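Long-range contacts in adhesion and penetration protein autotransporter (Haemophilus influenzae, PDB 3SYJ), which promotes bacterial adherence to and invasion of host cells, self-associates between bacteria in aggregation, and is probably a serine protease: residues D565-L570 against K586-G591; E536-G541 against G680-Q685; I580-G585 against G637-S642. All blocks are in the same frame, centred on the assembly; numbering follows the deposited sequence.

Contact 1: residues D565-L570 against K586-G591; sequences DRTLLL and KLFFSG
Lys586 lays its aliphatic chain across the side chain of Thr567, with CE 3.0 Å from Thr567 OG1, and then reaches the carboxylate of Asp565. The Lys586 chain is bent at chi3 and chi4 (-74° and -88°), and the second bend brings NZ to 2.9 Å from Asp565 OD1, a salt bridge in which the ammonium nitrogen meets OD1 from above the carboxylate plane. The other carboxylate oxygen pairs with Lys535, so Asp565 lies between two lysines. Strands 567-570 and 586-589 are adjacent rungs of the right-handed parallel beta-helix of the passenger domain and run parallel, their axes 12° apart. A ladder of five backbone hydrogen bonds joins them, from Lys586 N on Arg566 O (2.6 Å) to Ser590 N on Leu570 O (3.0 Å). In register, Leu568 pairs with Leu587 and Leu570 with Phe589 on one face. There Leu587 CD1 touches Leu568 CD2 at 3.8 Å and Leu570 CD1 at 3.9 Å, and Leu570 CD1 also meets Phe589 CE1. Strand 669-675 lies against Leu569 and Phe588 on the face that also carries Thr567; here Thr567 CG2 approaches Phe588 CD1 obliquely, and Leu569 CD1 rests on Ser590 CB at 3.7 Å.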
loop_
_atom_site.group_PDB
_atom_site.type_symbol
_atom_site.label_atom_id
_atom_site.label_comp_id
_atom_site.label_asym_id
_atom_site.label_seq_id
_atom_site.Cartn_x
_atom_site.Cartn_y
_atom_site.Cartn_z
ATOM N N ASP A 565 -33.627 18.872 18.847
ATOM C CA ASP A 565 -33.076 19.458 20.069
ATOM C C ASP A 565 -33.184 18.547 21.295
ATOM O O ASP A 565 -33.765 18.935 22.310
ATOM C CB ASP A 565 -33.752 20.800 20.370
ATOM C CG ASP A 565 -32.939 21.659 21.330
ATOM O OD1 ASP A 565 -31.892 21.172 21.810
ATOM O OD2 ASP A 565 -33.341 22.816 21.601
ATOM N N ARG A 566 -32.628 17.343 21.200
ATOM C CA ARG A 566 -32.595 16.418 22.327
ATOM C C ARG A 566 -31.192 15.861 22.446
ATOM O O ARG A 566 -30.594 15.484 21.447
ATOM C CB ARG A 566 -33.585 15.271 22.122
ATOM C CG ARG A 566 -35.026 15.705 21.940
ATOM C CD ARG A 566 -35.567 16.406 23.176
ATOM N NE ARG A 566 -37.007 16.198 23.305
ATOM C CZ ARG A 566 -37.927 17.091 22.951
ATOM N NH1 ARG A 566 -37.560 18.269 22.455
ATOM N NH2 ARG A 566 -39.217 16.807 23.100
ATOM N N THR A 567 -30.661 15.807 23.660
ATOM C CA THR A 567 -29.280 15.379 23.843
ATOM C C THR A 567 -29.175 14.140 24.705
ATOM O O THR A 567 -29.885 14.001 25.699
ATOM C CB THR A 567 -28.425 16.486 24.479
ATOM O OG1 THR A 567 -28.463 17.643 23.644
ATOM C CG2 THR A 567 -26.986 16.030 24.647
ATOM N N LEU A 568 -28.286 13.243 24.299
ATOM C CA LEU A 568 -27.937 12.073 25.085
ATOM C C LEU A 568 -26.463 12.160 25.461
ATOM O O LEU A 568 -25.590 12.220 24.594
ATOM C CB LEU A 568 -28.209 10.786 24.296
ATOM C CG LEU A 568 -27.761 9.451 24.910
ATOM C CD1 LEU A 568 -28.278 9.278 26.334
ATOM C CD2 LEU A 568 -28.209 8.273 24.031
ATOM N N LEU A 569 -26.189 12.182 26.757
ATOM C CA LEU A 569 -24.818 12.227 27.225
ATOM C C LEU A 569 -24.373 10.844 27.677
ATOM O O LEU A 569 -25.016 10.222 28.523
ATOM C CB LEU A 569 -24.678 13.233 28.371
ATOM C CG LEU A 569 -23.395 13.161 29.212
ATOM C CD1 LEU A 569 -22.161 13.418 28.357
ATOM C CD2 LEU A 569 -23.451 14.139 30.391
ATOM N N LEU A 570 -23.282 10.360 27.098
ATOM C CA LEU A 570 -22.660 9.128 27.566
ATOM C C LEU A 570 -21.328 9.475 28.220
ATOM O O LEU A 570 -20.395 9.925 27.549
ATOM C CB LEU A 570 -22.456 8.154 26.404
ATOM C CG LEU A 570 -23.732 7.861 25.614
ATOM C CD1 LEU A 570 -23.434 7.079 24.346
ATOM C CD2 LEU A 570 -24.724 7.114 26.487
ATOM N N LYS A 586 -28.767 15.213 19.549
ATOM C CA LYS A 586 -27.361 15.402 19.870
ATOM C C LYS A 586 -26.851 14.271 20.747
ATOM O O LYS A 586 -27.496 13.892 21.724
ATOM C CB LYS A 586 -27.134 16.762 20.540
ATOM C CG LYS A 586 -27.515 17.937 19.651
ATOM C CD LYS A 586 -27.121 19.266 20.268
ATOM C CE LYS A 586 -28.035 19.653 21.422
ATOM N NZ LYS A 586 -29.230 20.415 20.972
ATOM N N LEU A 587 -25.690 13.733 20.378
ATOM C CA LEU A 587 -25.095 12.614 21.094
ATOM C C LEU A 587 -23.670 12.971 21.511
ATOM O O LEU A 587 -22.822 13.241 20.661
ATOM C CB LEU A 587 -25.104 11.364 20.209
ATOM C CG LEU A 587 -24.495 10.079 20.769
ATOM C CD1 LEU A 587 -25.227 9.636 22.028
ATOM C CD2 LEU A 587 -24.525 8.986 19.714
ATOM N N PHE A 588 -23.415 12.978 22.819
ATOM C CA PHE A 588 -22.106 13.360 23.345
ATOM C C PHE A 588 -21.387 12.171 23.945
ATOM O O PHE A 588 -21.941 11.466 24.785
ATOM C CB PHE A 588 -22.240 14.452 24.421
ATOM C CG PHE A 588 -22.261 15.855 23.872
ATOM C CD1 PHE A 588 -23.315 16.290 23.089
ATOM C CD2 PHE A 588 -21.232 16.739 24.147
ATOM C CE1 PHE A 588 -23.338 17.581 22.582
ATOM C CE2 PHE A 588 -21.253 18.031 23.647
ATOM C CZ PHE A 588 -22.308 18.450 22.868
ATOM N N PHE A 589 -20.156 11.945 23.499
ATOM C CA PHE A 589 -19.248 11.019 24.169
ATOM C C PHE A 589 -18.293 11.867 24.986
ATOM O O PHE A 589 -17.575 12.705 24.439
ATOM C CB PHE A 589 -18.464 10.180 23.161
ATOM C CG PHE A 589 -19.324 9.321 22.281
ATOM C CD1 PHE A 589 -19.559 7.993 22.600
ATOM C CD2 PHE A 589 -19.889 9.840 21.130
ATOM C CE1 PHE A 589 -20.347 7.196 21.784
ATOM C CE2 PHE A 589 -20.677 9.062 20.315
ATOM C CZ PHE A 589 -20.910 7.732 20.641
ATOM N N SER A 590 -18.293 11.673 26.299
ATOM C CA SER A 590 -17.569 12.587 27.168
ATOM C C SER A 590 -16.968 11.886 28.376
ATOM O O SER A 590 -17.437 10.826 28.795
ATOM C CB SER A 590 -18.514 13.696 27.644
ATOM O OG SER A 590 -17.833 14.660 28.435
ATOM N N GLY A 591 -15.920 12.483 28.929
ATOM C CA GLY A 591 -15.466 12.125 30.256
ATOM C C GLY A 591 -16.372 12.869 31.217
ATOM O O GLY A 591 -17.345 13.490 30.787
#

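Contact 2: residues E536-G541 against G680-Q685; sequences EIAYNG and GLTTCQ
The two-stranded antiparallel hairpin 669-675/682-688 lies against the beta-helix here, and Thr682 and Cys684 on its second strand meet Glu536 and Ala538 of a solenoid rung. The strand axes cross at 115° and approach to 6.7 Å, too far for direct backbone pairing. Side chains and water occupy the gap. Glu536 CB rests against Thr682 CB at 3.8 Å, while Thr682 OG1 comes to 3.3 Å from Ala538 CB; chi1 of -55° sets that hydroxyl anti to the carbonyl carbon. The hairpin is an excursion from the parallel coils, closed by the disulfide of Cys684 with Cys673, and Cys684 SG stands 4.2 Å from Glu536 CG. No direct hydrogen bond links the segments; two waters do this work. One donates to Glu536 O and accepts from Thr682 N (2.9 Å). The other donates to Glu536 OE2 at 2.7 Å and accepts from Cys684 N at 2.6 Å, so both amide protons find water. The glutamate chain bends at chi2 (87°), which turns CD aside; OE1 forms a salt bridge with Arg534, and the two carboxylate oxygens thus serve different partners. Farther along, Arg675 of the hairpin binds Asn540 OD1 and Gly680 O.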
loop_
_atom_site.group_PDB
_atom_site.type_symbol
_atom_site.label_atom_id
_atom_site.label_comp_id
_atom_site.label_asym_id
_atom_site.label_seq_id
_atom_site.Cartn_x
_atom_site.Cartn_y
_atom_site.Cartn_z
ATOM N N GLU A 536 -32.163 17.143 27.794
ATOM C CA GLU A 536 -30.939 16.376 27.994
ATOM C C GLU A 536 -31.160 15.200 28.929
ATOM O O GLU A 536 -31.700 15.359 30.028
ATOM C CB GLU A 536 -29.840 17.260 28.583
ATOM C CG GLU A 536 -29.610 18.552 27.842
ATOM C CD GLU A 536 -30.517 19.663 28.330
ATOM O OE1 GLU A 536 -31.403 19.387 29.167
ATOM O OE2 GLU A 536 -30.335 20.817 27.880
ATOM N N ILE A 537 -30.734 14.020 28.490
ATOM C CA ILE A 537 -30.699 12.852 29.354
ATOM C C ILE A 537 -29.288 12.311 29.315
ATOM O O ILE A 537 -28.523 12.639 28.413
ATOM C CB ILE A 537 -31.689 11.755 28.915
ATOM C CG1 ILE A 537 -31.320 11.203 27.534
ATOM C CG2 ILE A 537 -33.104 12.295 28.931
ATOM C CD1 ILE A 537 -32.306 10.178 26.986
ATOM N N ALA A 538 -28.934 11.488 30.292
ATOM C CA ALA A 538 -27.563 11.032 30.386
ATOM C C ALA A 538 -27.489 9.604 30.883
ATOM O O ALA A 538 -28.385 9.124 31.574
ATOM C CB ALA A 538 -26.768 11.956 31.305
ATOM N N TYR A 539 -26.408 8.927 30.523
ATOM C CA TYR A 539 -26.160 7.587 31.006
ATOM C C TYR A 539 -24.723 7.527 31.502
ATOM O O TYR A 539 -23.786 7.673 30.723
ATOM C CB TYR A 539 -26.387 6.570 29.883
ATOM C CG TYR A 539 -26.139 5.134 30.288
ATOM C CD1 TYR A 539 -26.976 4.499 31.197
ATOM C CD2 TYR A 539 -25.078 4.403 29.746
ATOM C CE1 TYR A 539 -26.758 3.184 31.571
ATOM C CE2 TYR A 539 -24.852 3.083 30.114
ATOM C CZ TYR A 539 -25.699 2.480 31.028
ATOM O OH TYR A 539 -25.504 1.172 31.419
ATOM N N ASN A 540 -24.556 7.317 32.803
ATOM C CA ASN A 540 -23.233 7.314 33.420
ATOM C C ASN A 540 -22.499 5.978 33.315
ATOM O O ASN A 540 -21.331 5.872 33.706
ATOM C CB ASN A 540 -23.355 7.680 34.900
ATOM C CG ASN A 540 -23.767 9.118 35.115
ATOM O OD1 ASN A 540 -24.596 9.657 34.379
ATOM N ND2 ASN A 540 -23.187 9.753 36.131
ATOM N N GLY A 541 -23.178 4.959 32.793
ATOM C CA GLY A 541 -22.669 3.600 32.853
ATOM C C GLY A 541 -22.048 3.040 31.585
ATOM O O GLY A 541 -21.554 3.785 30.728
ATOM N N GLY A 680 -28.972 14.850 39.465
ATOM C CA GLY A 680 -29.217 13.972 38.341
ATOM C C GLY A 680 -29.481 14.739 37.059
ATOM O O GLY A 680 -29.678 14.133 36.012
ATOM N N LEU A 681 -29.489 16.069 37.139
ATOM C CA LEU A 681 -29.736 16.921 35.970
ATOM C C LEU A 681 -28.543 17.078 35.023
ATOM O O LEU A 681 -27.404 17.205 35.463
ATOM C CB LEU A 681 -30.189 18.300 36.419
ATOM C CG LEU A 681 -31.683 18.394 36.685
ATOM C CD1 LEU A 681 -32.010 19.712 37.372
ATOM C CD2 LEU A 681 -32.454 18.240 35.381
ATOM N N THR A 682 -28.808 17.093 33.721
ATOM C CA THR A 682 -27.738 17.249 32.740
ATOM C C THR A 682 -27.764 18.649 32.156
ATOM O O THR A 682 -28.824 19.161 31.809
ATOM C CB THR A 682 -27.850 16.212 31.598
ATOM O OG1 THR A 682 -27.880 14.895 32.158
ATOM C CG2 THR A 682 -26.667 16.321 30.637
ATOM N N THR A 683 -26.598 19.273 32.054
ATOM C CA THR A 683 -26.511 20.621 31.508
ATOM C C THR A 683 -25.488 20.693 30.384
ATOM O O THR A 683 -24.368 20.208 30.528
ATOM C CB THR A 683 -26.126 21.629 32.597
ATOM O OG1 THR A 683 -27.153 21.661 33.597
ATOM C CG2 THR A 683 -25.957 23.013 32.002
ATOM N N CYS A 684 -25.882 21.285 29.262
ATOM C CA CYS A 684 -24.961 21.507 28.150
ATOM C C CYS A 684 -24.804 22.993 27.920
ATOM O O CYS A 684 -25.791 23.696 27.739
ATOM C CB CYS A 684 -25.472 20.857 26.866
ATOM S SG CYS A 684 -25.521 19.059 26.910
ATOM N N GLN A 685 -23.564 23.468 27.918
ATOM C CA GLN A 685 -23.313 24.894 27.799
ATOM C C GLN A 685 -21.908 25.190 27.291
ATOM O O GLN A 685 -20.965 24.433 27.540
ATOM C CB GLN A 685 -23.497 25.563 29.155
ATOM C CG GLN A 685 -22.275 25.404 30.037
ATOM C CD GLN A 685 -22.604 25.459 31.510
ATOM O OE1 GLN A 685 -23.257 26.395 31.979
ATOM N NE2 GLN A 685 -22.145 24.454 32.255
HETATM O O HOH W 1 -31.417 16.600 32.498
HETATM O O HOH W 2 -28.241 22.323 28.825
#

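Contact 3: residues I580-G585 against G637-S642; sequences ITQTKG and GSAVVS
Gln582 spans a corner of the parallel beta-helix, its amide reaching from strand 579-582 to strand 638-641 of the next coil. The side chain is extended, with CG anti to the backbone N (chi1 -180°) and CD anti in turn, which carries the carboxamide across to Ser638. There NE2 donates to Ser638 O at 2.9 Å. That acceptor lies 5° out of the amide plane of Gln582, yet the donor sits well above the carbonyl plane of Ser638, 70° out of it. NE2 also donates to Lys584 O, at 3.1 Å, within its own turn, so this single nitrogen ties the bend at Thr583-Gly585 to the following coil. Both bonds are close to straight at the hydrogen, and together they use the two N-H groups and hold the amide against rotation. The backbone adds one more link: Ser638 N donates to Gly585 O at 2.9 Å. Gly585 and Gly637 both have positive phi, and Gly637 CA comes 3.9 Å from Lys584 CA and 3.5 Å from Gly585 O, a close approach of two backbones. Lys584 NZ donates to Thr562 O and makes a long, weak ion pair with Glu564. Gln582 OE1, on the other branch of the carboxamide, lies 3.4 Å from Ala639 CB.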
loop_
_atom_site.group_PDB
_atom_site.type_symbol
_atom_site.label_atom_id
_atom_site.label_comp_id
_atom_site.label_asym_id
_atom_site.label_seq_id
_atom_site.Cartn_x
_atom_site.Cartn_y
_atom_site.Cartn_z
ATOM N N ILE A 580 -23.247 1.648 17.173
ATOM C CA ILE A 580 -24.023 2.732 17.752
ATOM C C ILE A 580 -24.590 3.540 16.594
ATOM O O ILE A 580 -23.848 3.986 15.709
ATOM C CB ILE A 580 -23.167 3.650 18.661
ATOM C CG1 ILE A 580 -22.642 2.875 19.870
ATOM C CG2 ILE A 580 -23.974 4.849 19.133
ATOM C CD1 ILE A 580 -21.727 3.691 20.767
ATOM N N THR A 581 -25.910 3.714 16.609
ATOM C CA THR A 581 -26.629 4.422 15.552
ATOM C C THR A 581 -27.344 5.663 16.078
ATOM O O THR A 581 -28.058 5.604 17.081
ATOM C CB THR A 581 -27.677 3.498 14.898
ATOM O OG1 THR A 581 -27.009 2.376 14.310
ATOM C CG2 THR A 581 -28.478 4.250 13.827
ATOM N N GLN A 582 -27.159 6.786 15.395
ATOM C CA GLN A 582 -27.879 8.001 15.749
ATOM C C GLN A 582 -28.732 8.489 14.576
ATOM O O GLN A 582 -28.237 8.653 13.459
ATOM C CB GLN A 582 -26.905 9.090 16.191
ATOM C CG GLN A 582 -27.578 10.385 16.583
ATOM C CD GLN A 582 -26.581 11.462 16.947
ATOM O OE1 GLN A 582 -25.371 11.258 16.853
ATOM N NE2 GLN A 582 -27.082 12.619 17.361
ATOM N N THR A 583 -30.012 8.725 14.827
ATOM C CA THR A 583 -30.913 9.154 13.761
ATOM C C THR A 583 -31.228 10.640 13.832
ATOM O O THR A 583 -31.706 11.221 12.862
ATOM C CB THR A 583 -32.234 8.377 13.795
ATOM O OG1 THR A 583 -32.929 8.675 15.011
ATOM C CG2 THR A 583 -31.974 6.877 13.721
ATOM N N LYS A 584 -30.958 11.258 14.975
ATOM C CA LYS A 584 -31.338 12.647 15.186
ATOM C C LYS A 584 -30.810 13.147 16.524
ATOM O O LYS A 584 -30.219 12.388 17.286
ATOM C CB LYS A 584 -32.864 12.774 15.152
ATOM C CG LYS A 584 -33.378 14.187 14.949
ATOM C CD LYS A 584 -34.892 14.215 14.960
ATOM C CE LYS A 584 -35.453 13.326 13.870
ATOM N NZ LYS A 584 -36.902 13.572 13.647
ATOM N N GLY A 585 -31.023 14.425 16.811
ATOM C CA GLY A 585 -30.681 14.971 18.109
ATOM C C GLY A 585 -29.191 15.127 18.293
ATOM O O GLY A 585 -28.441 15.176 17.322
ATOM N N GLY A 637 -28.679 14.020 12.659
ATOM C CA GLY A 637 -28.341 14.736 13.871
ATOM C C GLY A 637 -26.856 15.038 14.002
ATOM O O GLY A 637 -26.144 15.217 13.011
ATOM N N SER A 638 -26.386 15.089 15.242
ATOM C CA SER A 638 -25.029 15.503 15.520
ATOM C C SER A 638 -24.387 14.668 16.634
ATOM O O SER A 638 -24.933 14.564 17.737
ATOM C CB SER A 638 -25.032 16.977 15.909
ATOM O OG SER A 638 -23.748 17.547 15.703
ATOM N N ALA A 639 -23.233 14.077 16.327
ATOM C CA ALA A 639 -22.426 13.322 17.292
ATOM C C ALA A 639 -21.184 14.116 17.697
ATOM O O ALA A 639 -20.439 14.585 16.840
ATOM C CB ALA A 639 -22.017 11.964 16.709
ATOM N N VAL A 640 -20.949 14.258 18.998
ATOM C CA VAL A 640 -19.818 15.053 19.470
ATOM C C VAL A 640 -18.963 14.262 20.446
ATOM O O VAL A 640 -19.475 13.717 21.425
ATOM C CB VAL A 640 -20.290 16.346 20.164
ATOM C CG1 VAL A 640 -19.090 17.182 20.615
ATOM C CG2 VAL A 640 -21.195 17.152 19.245
ATOM N N VAL A 641 -17.665 14.186 20.172
ATOM C CA VAL A 641 -16.724 13.580 21.109
ATOM C C VAL A 641 -16.012 14.708 21.848
ATOM O O VAL A 641 -15.245 15.466 21.251
ATOM C CB VAL A 641 -15.705 12.679 20.398
ATOM C CG1 VAL A 641 -14.821 11.964 21.411
ATOM C CG2 VAL A 641 -16.424 11.673 19.500
ATOM N N SER A 642 -16.283 14.819 23.147
ATOM C CA SER A 642 -15.923 16.006 23.917
ATOM C C SER A 642 -14.741 15.679 24.826
ATOM O O SER A 642 -14.033 14.697 24.602
ATOM C CB SER A 642 -17.081 16.410 24.842
ATOM O OG SER A 642 -16.888 17.704 25.387
#

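Contacts 1 and 3 form a continuous run of solenoid rungs: Leu587 O and Phe589 O probably accept hydrogen bonds from Val640 N and Ser642 N, so strand 586-593 is shared between the rung before it and the rung after it. Contact 2 joins on the other side, where strand 536-539 pairs with 567-570, probably by hydrogen bonds of Leu569. Contact 1 is buried and mostly leucine and phenylalanine over a backbone ladder, with one salt bridge at its rim. Contact 3 is only partly buried, at a corner, and is made by a side-chain amide and by backbone bonding and close approach at two glycines. Contact 2, also buried, replaces direct hydrogen bonds by water between crossing strands.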